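Local coordinates for protein ribokinase, putative (Burkholderia thailandensis, PDB 3B1R) that probably phosphorylates nucleosides such as inosine as a magnesium-dependent kinase of the ribokinase (pfkB) family, using a nucleotide phosphate donor, at residues S16-N21 / Y107-M112; D20-F25 / I113-D118; N119-A124 / D255-G260; F173-G178 / I197-Y202. All blocks are in the same frame, centred on the assembly; numbering follows the deposited sequence.

Interaction 1. Residues S16-N21 / Y107-M112; sequences SIAYDN and YSAQAM. With AMP (adenosine monophosphate), chain G.
Asp20 and Ala111 stand next to each other on neighbouring parallel strands, and together they illustrate how a sheet can present a carboxylate to a sugar. From CB, on the face that also carries Ala18 and Ala109, the Asp20 chain turns with CG anti to its own carbonyl carbon (chi1 -62°). One branch, OD1, passes over the Ala111 methyl, 3.5 Å from CB, and accepts from O2' of the bound AMP in chain G at 2.7 Å. The other, OD2, takes the proton of O3' at 2.5 Å, so the carboxylate grips both ribose hydroxyls. On the same face Ala18 CB packs on Ala109 CB at 3.8 Å, and it is Ala18 CB that approaches O2' of the nucleotide, at 3.5 Å. Ser16, just before the strand, adds a bond from OG to N3 of the adenine; its OG is also hydrogen-bonded with Cys57 N, and the AMP bonds Gly56 N.

The backbone holds this platform in place: Tyr19 N donates to Ala109 O at 2.9 Å, Ala111 N to Tyr19 O, and Asn21 N to Ala111 O. On the reverse face the side chains of Asn21 and Met112 cross at a slant, ND2 coming 3.5 Å from CE, while the hydroxyl of Tyr19 is bonded to Asp82 O. Paired strands with an aspartate clasping a ribose diol form the nucleoside side of the small lid sheet, as in ribokinase relatives.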
# COMPACT_ATOMS: atom_id res chain seq x y z
N SER A 16 -4.24 -7.96 -18.81
CA SER A 16 -5.29 -7.19 -18.15
C SER A 16 -5.48 -5.85 -18.83
O SER A 16 -4.52 -5.29 -19.37
CB SER A 16 -4.96 -6.99 -16.67
OG SER A 16 -3.69 -6.36 -16.51
N ILE A 17 -6.71 -5.36 -18.83
CA ILE A 17 -7.01 -3.96 -19.16
C ILE A 17 -7.74 -3.41 -17.94
O ILE A 17 -8.78 -3.93 -17.54
CB ILE A 17 -7.87 -3.81 -20.44
CG1 ILE A 17 -7.40 -4.79 -21.53
CG2 ILE A 17 -7.78 -2.38 -20.95
CD1 ILE A 17 -8.42 -5.04 -22.63
N ALA A 18 -7.18 -2.38 -17.33
CA ALA A 18 -7.54 -2.02 -15.96
C ALA A 18 -7.49 -0.52 -15.70
O ALA A 18 -6.85 0.22 -16.44
CB ALA A 18 -6.59 -2.73 -15.00
N TYR A 19 -8.17 -0.09 -14.64
CA TYR A 19 -7.99 1.27 -14.15
C TYR A 19 -7.11 1.27 -12.92
O TYR A 19 -7.37 0.57 -11.95
CB TYR A 19 -9.34 1.94 -13.86
CG TYR A 19 -10.16 2.14 -15.10
CD1 TYR A 19 -9.73 2.98 -16.12
CD2 TYR A 19 -11.39 1.50 -15.26
CE1 TYR A 19 -10.49 3.16 -17.29
CE2 TYR A 19 -12.16 1.68 -16.40
CZ TYR A 19 -11.70 2.51 -17.42
OH TYR A 19 -12.46 2.69 -18.55
N ASP A 20 -6.06 2.09 -12.96
CA ASP A 20 -5.11 2.16 -11.87
C ASP A 20 -5.28 3.42 -11.03
O ASP A 20 -5.51 4.53 -11.53
CB ASP A 20 -3.68 2.11 -12.40
CG ASP A 20 -3.35 0.81 -13.13
OD1 ASP A 20 -4.15 -0.17 -13.07
OD2 ASP A 20 -2.28 0.76 -13.77
N ASN A 21 -5.16 3.20 -9.73
CA ASN A 21 -5.17 4.24 -8.73
C ASN A 21 -3.86 4.03 -7.96
O ASN A 21 -3.72 3.10 -7.18
CB ASN A 21 -6.42 4.07 -7.85
CG ASN A 21 -7.72 3.90 -8.68
OD1 ASN A 21 -8.33 4.88 -9.12
ND2 ASN A 21 -8.13 2.65 -8.91
N TYR A 107 -17.96 -4.64 -13.98
CA TYR A 107 -16.97 -3.59 -13.90
C TYR A 107 -15.63 -4.07 -14.44
O TYR A 107 -15.30 -5.26 -14.37
CB TYR A 107 -16.81 -3.09 -12.46
CG TYR A 107 -17.99 -2.27 -11.96
CD1 TYR A 107 -17.98 -0.88 -12.04
CD2 TYR A 107 -19.12 -2.90 -11.41
CE1 TYR A 107 -19.05 -0.12 -11.59
CE2 TYR A 107 -20.20 -2.15 -10.95
CZ TYR A 107 -20.15 -0.76 -11.04
OH TYR A 107 -21.21 0.00 -10.60
N SER A 108 -14.89 -3.12 -15.01
CA SER A 108 -13.56 -3.36 -15.50
C SER A 108 -12.63 -3.46 -14.30
O SER A 108 -12.88 -2.84 -13.25
CB SER A 108 -13.11 -2.20 -16.41
OG SER A 108 -14.07 -1.95 -17.43
N ALA A 109 -11.58 -4.25 -14.47
CA ALA A 109 -10.53 -4.39 -13.46
C ALA A 109 -10.07 -3.04 -12.92
O ALA A 109 -10.05 -2.04 -13.63
CB ALA A 109 -9.34 -5.16 -14.04
N GLN A 110 -9.71 -3.03 -11.64
CA GLN A 110 -9.13 -1.85 -11.03
C GLN A 110 -8.01 -2.28 -10.10
O GLN A 110 -8.14 -3.25 -9.36
CB GLN A 110 -10.20 -1.02 -10.30
CG GLN A 110 -10.83 -1.73 -9.13
CD GLN A 110 -11.85 -0.89 -8.40
OE1 GLN A 110 -11.54 0.20 -7.89
NE2 GLN A 110 -13.09 -1.39 -8.33
N ALA A 111 -6.90 -1.57 -10.17
CA ALA A 111 -5.75 -1.87 -9.33
C ALA A 111 -5.51 -0.72 -8.38
O ALA A 111 -5.34 0.42 -8.81
CB ALA A 111 -4.53 -2.11 -10.19
N MET A 112 -5.53 -1.02 -7.08
CA MET A 112 -5.12 -0.06 -6.07
C MET A 112 -3.67 -0.35 -5.75
O MET A 112 -3.36 -1.32 -5.05
CB MET A 112 -5.98 -0.17 -4.81
CG MET A 112 -7.04 0.88 -4.68
SD MET A 112 -8.31 0.68 -5.93
CE MET A 112 -9.32 2.13 -5.62
P AMP G . 3.94 -3.38 -14.40
O1P AMP G . 4.66 -4.71 -14.34
O2P AMP G . 4.43 -2.34 -13.41
O3P AMP G . 3.84 -2.82 -15.80
O5' AMP G . 2.42 -3.72 -14.00
C5' AMP G . 1.50 -2.73 -13.54
C4' AMP G . 0.13 -3.13 -14.06
O4' AMP G . -0.27 -4.35 -13.44
C3' AMP G . -0.94 -2.11 -13.68
O3' AMP G . -1.22 -1.26 -14.83
C2' AMP G . -2.10 -2.94 -13.14
O2' AMP G . -3.34 -2.62 -13.79
C1' AMP G . -1.68 -4.38 -13.45
N9 AMP G . -2.00 -5.42 -12.48
C8 AMP G . -1.76 -5.36 -11.16
N7 AMP G . -2.12 -6.50 -10.55
C5 AMP G . -2.60 -7.31 -11.50
C6 AMP G . -3.16 -8.66 -11.52
N6 AMP G . -3.26 -9.34 -10.35
N1 AMP G . -3.54 -9.17 -12.71
C2 AMP G . -3.43 -8.47 -13.87
N3 AMP G . -2.93 -7.22 -13.92
C4 AMP G . -2.51 -6.61 -12.78
O HOH W 1 -11.22 -5.23 -17.08

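Interaction 2. Residues D20-F25 / I113-D118; sequences DNIMTF and ITTDLD. With AMP (adenosine monophosphate), chain G.
Met23 reaches Thr114 through two turns of its chain: CG stands anti to the carbonyl carbon (chi1 -57°), and chi2 of 78° then folds the thioether back across the neighbouring strand. Thr114 answers with OG1 between its backbone N and carbonyl carbon (chi1 52°), which leaves CG2 anti to the carbonyl carbon, against the methionine chain. CB of Met23 lies 3.7 Å from that methyl and SD is 3.4 Å from Ile113 O; the approach of CE to the same methyl is tighter than usual and best treated with caution. The threonine hydroxyl is bonded to Ile122 O and to the hydroxyl of Thr114 of the second subunit.

These are the two central strands of the lid sheet, running parallel, with bonds such as Met23 N to Ile113 O (2.7 Å) and Thr115 N to Met23 O (2.9 Å) alternating between them. As in ribokinase, such a lid also serves as a dimer interface, and Met23 packs on Ala124 of the second subunit.

The opposite face carries Ile22, Ile113, Thr24 and Thr115. Ile22 and Ile113 run alongside each other in the same direction; the methyl CD1 of Ile113 sits 3.9 Å from CG of Asp20 and 4.0 Å from C3' of the AMP in chain G. Farther along, CG2 of Thr24 meets CG2 of Thr115 at 3.7 Å. Past the strand, OD2 of Asp116 accepts from Asp118 N at 2.8 Å, an Asx turn, and from Asn120 N, while OD1 accepts from Phe29 N.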
# COMPACT_ATOMS: atom_id res chain seq x y z
N ASP A 20 -6.06 2.09 -12.96
CA ASP A 20 -5.11 2.16 -11.87
C ASP A 20 -5.28 3.42 -11.03
O ASP A 20 -5.51 4.53 -11.53
CB ASP A 20 -3.68 2.11 -12.40
CG ASP A 20 -3.35 0.81 -13.13
OD1 ASP A 20 -4.15 -0.17 -13.07
OD2 ASP A 20 -2.28 0.76 -13.77
N ASN A 21 -5.16 3.20 -9.73
CA ASN A 21 -5.17 4.24 -8.73
C ASN A 21 -3.86 4.03 -7.96
O ASN A 21 -3.72 3.10 -7.18
CB ASN A 21 -6.42 4.07 -7.85
CG ASN A 21 -7.72 3.90 -8.68
OD1 ASN A 21 -8.33 4.88 -9.12
ND2 ASN A 21 -8.13 2.65 -8.91
N ILE A 22 -2.89 4.91 -8.20
CA ILE A 22 -1.50 4.68 -7.79
C ILE A 22 -1.01 5.62 -6.71
O ILE A 22 -1.13 6.84 -6.82
CB ILE A 22 -0.55 4.73 -9.03
CG1 ILE A 22 -0.98 3.68 -10.08
CG2 ILE A 22 0.91 4.54 -8.61
CD1 ILE A 22 -0.57 4.01 -11.54
N MET A 23 -0.43 5.05 -5.65
CA MET A 23 0.11 5.81 -4.55
C MET A 23 1.60 5.51 -4.39
O MET A 23 1.98 4.49 -3.80
CB MET A 23 -0.65 5.49 -3.25
CG MET A 23 -2.17 5.74 -3.32
SD MET A 23 -3.11 4.44 -4.18
CE MET A 23 -3.73 3.46 -2.82
N THR A 24 2.43 6.41 -4.91
CA THR A 24 3.89 6.26 -4.93
C THR A 24 4.59 7.00 -3.79
O THR A 24 4.65 8.23 -3.79
CB THR A 24 4.46 6.81 -6.26
OG1 THR A 24 4.22 8.22 -6.34
CG2 THR A 24 3.79 6.17 -7.40
N PHE A 25 5.10 6.24 -2.81
CA PHE A 25 5.98 6.79 -1.79
C PHE A 25 7.24 7.30 -2.47
O PHE A 25 7.87 6.56 -3.24
CB PHE A 25 6.34 5.72 -0.74
CG PHE A 25 7.28 6.20 0.35
CD1 PHE A 25 6.94 7.29 1.15
CD2 PHE A 25 8.48 5.54 0.59
CE1 PHE A 25 7.80 7.73 2.16
CE2 PHE A 25 9.34 5.97 1.60
CZ PHE A 25 9.00 7.06 2.39
N ILE A 113 -2.79 0.47 -6.30
CA ILE A 113 -1.36 0.18 -6.24
C ILE A 113 -0.67 1.13 -5.29
O ILE A 113 -0.70 2.35 -5.49
CB ILE A 113 -0.69 0.28 -7.64
CG1 ILE A 113 -1.39 -0.65 -8.65
CG2 ILE A 113 0.80 -0.06 -7.53
CD1 ILE A 113 -1.14 -0.29 -10.14
N THR A 114 -0.04 0.58 -4.26
CA THR A 114 0.81 1.40 -3.40
C THR A 114 2.24 0.91 -3.56
O THR A 114 2.52 -0.29 -3.49
CB THR A 114 0.34 1.41 -1.94
OG1 THR A 114 0.17 0.07 -1.48
CG2 THR A 114 -0.98 2.09 -1.84
N THR A 115 3.15 1.85 -3.81
CA THR A 115 4.47 1.48 -4.26
C THR A 115 5.53 2.45 -3.74
O THR A 115 5.22 3.40 -3.01
CB THR A 115 4.48 1.34 -5.81
OG1 THR A 115 5.81 1.03 -6.28
CG2 THR A 115 3.97 2.60 -6.49
N ASP A 116 6.79 2.18 -4.07
CA ASP A 116 7.88 3.12 -3.79
C ASP A 116 8.74 3.31 -5.04
O ASP A 116 8.36 2.88 -6.13
CB ASP A 116 8.71 2.63 -2.60
CG ASP A 116 9.55 1.40 -2.91
OD1 ASP A 116 10.31 0.99 -2.02
OD2 ASP A 116 9.45 0.83 -4.03
N LEU A 117 9.90 3.94 -4.88
CA LEU A 117 10.79 4.21 -6.01
C LEU A 117 11.64 3.01 -6.42
O LEU A 117 12.40 3.07 -7.39
CB LEU A 117 11.65 5.46 -5.75
CG LEU A 117 10.82 6.75 -5.58
CD1 LEU A 117 11.71 7.91 -5.18
CD2 LEU A 117 10.03 7.08 -6.86
N ASP A 118 11.50 1.93 -5.66
CA ASP A 118 12.11 0.64 -5.98
C ASP A 118 11.16 -0.27 -6.73
O ASP A 118 11.46 -1.45 -6.94
CB ASP A 118 12.55 -0.09 -4.70
CG ASP A 118 13.99 0.16 -4.35
OD1 ASP A 118 14.59 1.05 -4.97
OD2 ASP A 118 14.51 -0.54 -3.45
P AMP G . 3.94 -3.38 -14.40
O1P AMP G . 4.66 -4.71 -14.34
O2P AMP G . 4.43 -2.34 -13.41
O3P AMP G . 3.84 -2.82 -15.80
O5' AMP G . 2.42 -3.72 -14.00
C5' AMP G . 1.50 -2.73 -13.54
C4' AMP G . 0.13 -3.13 -14.06
O4' AMP G . -0.27 -4.35 -13.44
C3' AMP G . -0.94 -2.11 -13.68
O3' AMP G . -1.22 -1.26 -14.83
C2' AMP G . -2.10 -2.94 -13.14
O2' AMP G . -3.34 -2.62 -13.79
C1' AMP G . -1.68 -4.38 -13.45
N9 AMP G . -2.00 -5.42 -12.48
C8 AMP G . -1.76 -5.36 -11.16
N7 AMP G . -2.12 -6.50 -10.55
C5 AMP G . -2.60 -7.31 -11.50
C6 AMP G . -3.16 -8.66 -11.52
N6 AMP G . -3.26 -9.34 -10.35
N1 AMP G . -3.54 -9.17 -12.71
C2 AMP G . -3.43 -8.47 -13.87
N3 AMP G . -2.93 -7.22 -13.92
C4 AMP G . -2.51 -6.61 -12.78

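Interaction 3. Residues N119-A124 / D255-G260; sequences NNQITA and DPTGCG. With AMP (adenosine monophosphate), chain H; AMP (adenosine monophosphate), chain G.
The Asn119 side chain and the Pro256 ring run past one another, heading opposite ways, the amide carbon CG of Asn119 resting 3.5 Å from CB of the proline ring. With CG swung nearly opposite its backbone N (chi1 -153°), the asparagine amide has its two ends put to separate work. ND2 donates to O2P of the AMP in chain H at 3.0 Å, an almost straight bond (170°). OD1 accepts from NE2 of Gln121 at 2.9 Å, and the acceptor lies close to the plane of the glutamine amide. The second N-H of that NE2 goes to O2P of the other nucleotide, in chain G, at 2.7 Å. One side chain thus positions the other, and the pair spans both phosphates.

Across the contact Gln121 lies athwart Thr257, its NE2 3.9 Å from Thr257 CA, and Gly258 N reaches the same O2P at 3.0 Å. Residues 255-260, with Asp261 following, correspond to the conserved DTxGAGD-like motif of the family, whose helix-start amides probably form the anion hole. Here Pro256 to Cys259 make a type II turn, and Gly258 is the N-cap of helix 259-272. A water held by Gly260 N (2.7 Å) and Asn119 ND2 donates to O2P of the chain G nucleotide, bridging the two segments beside it.

A second water bridges OD1 of Asn119 and OG1 of Thr257. OD1 of Asp255 takes two donors: Thr257 N from above the carboxylate plane, in an Asx turn, and Thr257 OG1 on the syn side at 2.9 Å.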
# COMPACT_ATOMS: atom_id res chain seq x y z
N ASN A 119 9.99 0.26 -7.09
CA ASN A 119 8.95 -0.51 -7.79
C ASN A 119 8.41 -1.72 -7.00
O ASN A 119 7.95 -2.73 -7.58
CB ASN A 119 9.45 -0.94 -9.18
CG ASN A 119 8.32 -1.13 -10.16
OD1 ASN A 119 7.18 -0.77 -9.90
ND2 ASN A 119 8.63 -1.71 -11.30
N ASN A 120 8.47 -1.62 -5.68
CA ASN A 120 7.84 -2.59 -4.80
C ASN A 120 6.31 -2.38 -4.77
O ASN A 120 5.75 -1.85 -3.79
CB ASN A 120 8.46 -2.53 -3.39
CG ASN A 120 9.89 -3.05 -3.35
OD1 ASN A 120 10.17 -4.15 -3.82
ND2 ASN A 120 10.79 -2.27 -2.76
N GLN A 121 5.64 -2.83 -5.83
CA GLN A 121 4.19 -2.69 -5.95
C GLN A 121 3.46 -3.68 -5.07
O GLN A 121 3.62 -4.90 -5.23
CB GLN A 121 3.75 -2.91 -7.38
CG GLN A 121 4.30 -1.92 -8.36
CD GLN A 121 3.79 -2.15 -9.75
OE1 GLN A 121 2.62 -2.47 -9.95
NE2 GLN A 121 4.66 -1.97 -10.74
N ILE A 122 2.67 -3.14 -4.15
CA ILE A 122 1.76 -3.92 -3.33
C ILE A 122 0.37 -3.55 -3.79
O ILE A 122 -0.10 -2.45 -3.52
CB ILE A 122 1.94 -3.65 -1.82
CG1 ILE A 122 3.40 -3.88 -1.41
CG2 ILE A 122 0.94 -4.48 -0.98
CD1 ILE A 122 3.70 -3.71 0.08
N THR A 123 -0.30 -4.46 -4.48
CA THR A 123 -1.55 -4.08 -5.13
C THR A 123 -2.72 -4.84 -4.58
O THR A 123 -2.69 -6.07 -4.48
CB THR A 123 -1.48 -4.30 -6.65
OG1 THR A 123 -0.39 -3.56 -7.17
CG2 THR A 123 -2.74 -3.84 -7.33
N ALA A 124 -3.75 -4.08 -4.21
CA ALA A 124 -5.06 -4.62 -3.93
C ALA A 124 -5.78 -4.57 -5.27
O ALA A 124 -6.00 -3.50 -5.84
CB ALA A 124 -5.78 -3.79 -2.88
N ASP A 255 7.88 7.62 -10.77
CA ASP A 255 6.98 6.49 -10.57
C ASP A 255 7.42 5.32 -11.45
O ASP A 255 7.41 5.46 -12.67
CB ASP A 255 5.54 6.89 -10.92
CG ASP A 255 4.54 5.77 -10.70
OD1 ASP A 255 4.82 4.85 -9.91
OD2 ASP A 255 3.45 5.80 -11.31
N PRO A 256 7.80 4.18 -10.83
CA PRO A 256 8.19 3.05 -11.66
C PRO A 256 7.01 2.18 -12.11
O PRO A 256 7.21 1.32 -12.97
CB PRO A 256 9.16 2.25 -10.76
CG PRO A 256 9.19 2.94 -9.45
CD PRO A 256 8.04 3.91 -9.41
N THR A 257 5.80 2.41 -11.59
CA THR A 257 4.62 1.67 -12.04
C THR A 257 4.43 1.74 -13.55
O THR A 257 4.15 2.80 -14.10
CB THR A 257 3.32 2.14 -11.35
OG1 THR A 257 3.54 2.26 -9.94
CG2 THR A 257 2.20 1.15 -11.62
N GLY A 258 4.56 0.59 -14.22
CA GLY A 258 4.50 0.53 -15.67
C GLY A 258 5.85 0.31 -16.33
O GLY A 258 5.91 0.08 -17.54
N CYS A 259 6.94 0.37 -15.56
CA CYS A 259 8.29 0.22 -16.15
C CYS A 259 8.49 -1.16 -16.78
O CYS A 259 9.09 -1.27 -17.84
CB CYS A 259 9.40 0.51 -15.14
SG CYS A 259 9.68 2.28 -14.87
N GLY A 260 7.97 -2.20 -16.12
CA GLY A 260 8.02 -3.54 -16.68
C GLY A 260 7.38 -3.56 -18.06
O GLY A 260 7.93 -4.11 -19.01
P AMP H . 11.53 -3.17 -13.27
O1P AMP H . 10.19 -3.71 -13.71
O2P AMP H . 11.42 -2.31 -12.05
O3P AMP H . 12.61 -4.22 -13.22
O5' AMP H . 11.95 -2.15 -14.43
C5' AMP H . 11.92 -2.57 -15.77
C4' AMP H . 13.01 -1.86 -16.54
O4' AMP H . 12.69 -0.46 -16.58
C3' AMP H . 14.42 -1.97 -15.96
O3' AMP H . 15.14 -3.15 -16.34
C2' AMP H . 15.03 -0.71 -16.54
O2' AMP H . 15.37 -0.85 -17.93
C1' AMP H . 13.90 0.29 -16.45
N9 AMP H . 14.02 0.88 -15.10
C8 AMP H . 13.38 0.52 -13.96
N7 AMP H . 13.79 1.28 -12.91
C5 AMP H . 14.73 2.14 -13.37
C6 AMP H . 15.58 3.22 -12.81
N6 AMP H . 15.50 3.53 -11.50
N1 AMP H . 16.43 3.86 -13.64
C2 AMP H . 16.52 3.56 -14.95
N3 AMP H . 15.78 2.60 -15.53
C4 AMP H . 14.88 1.87 -14.81
P AMP G . 3.94 -3.38 -14.40
O1P AMP G . 4.66 -4.71 -14.34
O2P AMP G . 4.43 -2.34 -13.41
O3P AMP G . 3.84 -2.82 -15.80
O5' AMP G . 2.42 -3.72 -14.00
C5' AMP G . 1.50 -2.73 -13.54
C4' AMP G . 0.13 -3.13 -14.06
O4' AMP G . -0.27 -4.35 -13.44
C3' AMP G . -0.94 -2.11 -13.68
O3' AMP G . -1.22 -1.26 -14.83
C2' AMP G . -2.10 -2.94 -13.14
O2' AMP G . -3.34 -2.62 -13.79
C1' AMP G . -1.68 -4.38 -13.45
N9 AMP G . -2.00 -5.42 -12.48
C8 AMP G . -1.76 -5.36 -11.16
N7 AMP G . -2.12 -6.50 -10.55
C5 AMP G . -2.60 -7.31 -11.50
C6 AMP G . -3.16 -8.66 -11.52
N6 AMP G . -3.26 -9.34 -10.35
N1 AMP G . -3.54 -9.17 -12.71
C2 AMP G . -3.43 -8.47 -13.87
N3 AMP G . -2.93 -7.22 -13.92
C4 AMP G . -2.51 -6.61 -12.78
O HOH W 2 6.21 1.34 -8.63
O HOH W 3 7.02 -2.27 -13.56

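Interaction 4. Residues F173-G178 / I197-Y202; sequences FDPGQG and IAVNDY. With AMP (adenosine monophosphate), chain G.
CD2 of Phe173 lies 4.4 Å from CD1 of Ile197, which approaches the ring obliquely, while one face of the ring is covered by Pro175, whose CD stands over its centre. Pro175 crosses the Ile197 and Val199 side chains at about a right angle, its CD 3.8 Å from Ile197 CD1 and 3.9 Å from Val199 CG1. Ala198 N donates to Phe173 O at 3.2 Å.

In a second flat group, the carboxylate of Asp174, CG is anti to the backbone N (chi1 -176°), which places OD1 beside Ala198 O. The two oxygens are 3.3 Å apart; these acceptors do not bond to each other, but Arg264 serves both sides, with a salt bridge to OD2 and a weak bond to Ala198 O. A magnesium ion is about 4 Å from this side chain, nearest atoms.

Beyond the turn, Gln177 lays CB 3.6 Å from C5 of the chain G adenine and donates from NE2 to O5' at 3.1 Å. Strand 171-173, helix 184-193 and strand 196-200 make a beta-alpha-beta crossover of the Rossmann-like domain, with the nucleotide site at the C-terminal ends of its parallel strands.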
# COMPACT_ATOMS: atom_id res chain seq x y z
N PHE A 173 6.18 -14.77 -22.53
CA PHE A 173 5.30 -15.09 -21.41
C PHE A 173 5.74 -14.29 -20.18
O PHE A 173 6.87 -14.43 -19.70
CB PHE A 173 5.31 -16.60 -21.12
CG PHE A 173 4.48 -17.03 -19.92
CD1 PHE A 173 3.19 -16.57 -19.73
CD2 PHE A 173 5.00 -17.95 -19.02
CE1 PHE A 173 2.43 -16.99 -18.63
CE2 PHE A 173 4.24 -18.39 -17.91
CZ PHE A 173 2.96 -17.90 -17.72
N ASP A 174 4.83 -13.44 -19.71
CA ASP A 174 5.04 -12.58 -18.54
C ASP A 174 3.96 -12.92 -17.53
O ASP A 174 2.91 -12.31 -17.52
CB ASP A 174 4.95 -11.10 -18.93
CG ASP A 174 5.26 -10.14 -17.76
OD1 ASP A 174 5.55 -10.59 -16.63
OD2 ASP A 174 5.23 -8.93 -17.99
N PRO A 175 4.21 -13.91 -16.67
CA PRO A 175 3.14 -14.19 -15.71
C PRO A 175 2.95 -13.06 -14.71
O PRO A 175 1.87 -12.93 -14.14
CB PRO A 175 3.59 -15.48 -15.00
CG PRO A 175 5.10 -15.56 -15.25
CD PRO A 175 5.39 -14.79 -16.50
N GLY A 176 3.98 -12.23 -14.52
CA GLY A 176 3.94 -11.14 -13.54
C GLY A 176 3.06 -11.40 -12.31
O GLY A 176 3.27 -12.36 -11.56
N GLN A 177 2.07 -10.52 -12.12
CA GLN A 177 1.20 -10.51 -10.94
C GLN A 177 0.18 -11.64 -10.90
O GLN A 177 -0.51 -11.80 -9.91
CB GLN A 177 0.46 -9.16 -10.81
CG GLN A 177 1.34 -7.93 -10.61
CD GLN A 177 1.67 -7.21 -11.90
OE1 GLN A 177 1.77 -7.81 -12.96
NE2 GLN A 177 1.88 -5.90 -11.81
N GLY A 178 0.11 -12.44 -11.96
CA GLY A 178 -0.75 -13.63 -11.98
C GLY A 178 -0.13 -14.91 -11.42
O GLY A 178 -0.76 -15.95 -11.39
N ILE A 197 10.61 -15.83 -21.88
CA ILE A 197 10.10 -15.49 -20.56
C ILE A 197 10.72 -14.15 -20.16
O ILE A 197 11.94 -13.96 -20.28
CB ILE A 197 10.34 -16.62 -19.51
CG1 ILE A 197 10.21 -16.11 -18.07
CG2 ILE A 197 11.70 -17.26 -19.70
CD1 ILE A 197 8.79 -16.18 -17.52
N ALA A 198 9.88 -13.21 -19.73
CA ALA A 198 10.32 -11.87 -19.30
C ALA A 198 9.72 -11.53 -17.94
O ALA A 198 8.52 -11.30 -17.83
CB ALA A 198 9.94 -10.82 -20.34
N VAL A 199 10.55 -11.53 -16.90
CA VAL A 199 10.08 -11.22 -15.53
C VAL A 199 11.01 -10.23 -14.84
O VAL A 199 12.11 -9.97 -15.32
CB VAL A 199 9.94 -12.50 -14.66
CG1 VAL A 199 8.68 -13.30 -15.03
CG2 VAL A 199 11.19 -13.36 -14.74
N ASN A 200 10.58 -9.67 -13.71
CA ASN A 200 11.50 -8.91 -12.87
C ASN A 200 12.15 -9.90 -11.91
O ASN A 200 11.73 -11.06 -11.86
CB ASN A 200 10.82 -7.70 -12.16
CG ASN A 200 9.84 -8.09 -11.06
OD1 ASN A 200 10.01 -9.10 -10.37
ND2 ASN A 200 8.81 -7.26 -10.87
N ASP A 201 13.18 -9.48 -11.16
CA ASP A 201 13.99 -10.45 -10.42
C ASP A 201 13.26 -11.15 -9.26
O ASP A 201 13.59 -12.29 -8.90
CB ASP A 201 15.33 -9.84 -9.97
CG ASP A 201 15.18 -8.70 -8.95
OD1 ASP A 201 14.05 -8.21 -8.72
OD2 ASP A 201 16.22 -8.28 -8.40
N TYR A 202 12.28 -10.45 -8.70
CA TYR A 202 11.43 -10.99 -7.66
C TYR A 202 10.53 -12.09 -8.24
O TYR A 202 10.32 -13.14 -7.62
CB TYR A 202 10.57 -9.86 -7.06
CG TYR A 202 9.70 -10.30 -5.91
CD1 TYR A 202 8.43 -10.83 -6.13
CD2 TYR A 202 10.13 -10.16 -4.58
CE1 TYR A 202 7.62 -11.24 -5.08
CE2 TYR A 202 9.32 -10.56 -3.51
CZ TYR A 202 8.06 -11.11 -3.78
OH TYR A 202 7.23 -11.52 -2.76
P AMP G . 3.94 -3.38 -14.40
O1P AMP G . 4.66 -4.71 -14.34
O2P AMP G . 4.43 -2.34 -13.41
O3P AMP G . 3.84 -2.82 -15.80
O5' AMP G . 2.42 -3.72 -14.00
C5' AMP G . 1.50 -2.73 -13.54
C4' AMP G . 0.13 -3.13 -14.06
O4' AMP G . -0.27 -4.35 -13.44
C3' AMP G . -0.94 -2.11 -13.68
O3' AMP G . -1.22 -1.26 -14.83
C2' AMP G . -2.10 -2.94 -13.14
O2' AMP G . -3.34 -2.62 -13.79
C1' AMP G . -1.68 -4.38 -13.45
N9 AMP G . -2.00 -5.42 -12.48
C8 AMP G . -1.76 -5.36 -11.16
N7 AMP G . -2.12 -6.50 -10.55
C5 AMP G . -2.60 -7.31 -11.50
C6 AMP G . -3.16 -8.66 -11.52
N6 AMP G . -3.26 -9.34 -10.35
N1 AMP G . -3.54 -9.17 -12.71
C2 AMP G . -3.43 -8.47 -13.87
N3 AMP G . -2.93 -7.22 -13.92
C4 AMP G . -2.51 -6.61 -12.78

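How the interactions relate
From the N terminus, after strand 11-14 of the large sheet the chain passes into strand 18-24 of the lid, where interaction 1 and then interaction 2 zip it to strand 109-115. Each closes a loop of more than 80 residues, and the two are staggered along the same strand pair. Interaction 3 opens only afterwards: strand 122-126 joins the lid sheet through Met112 N to Ala124 O and Ile122 N to Thr114 O, both probable hydrogen bonds, and its long loop returns at the start of helix 259-272. Interaction 4 is a short closure within that loop, inside the Rossmann-like domain. Lid and domain converge on the AMP of chain G, which all four interactions touch.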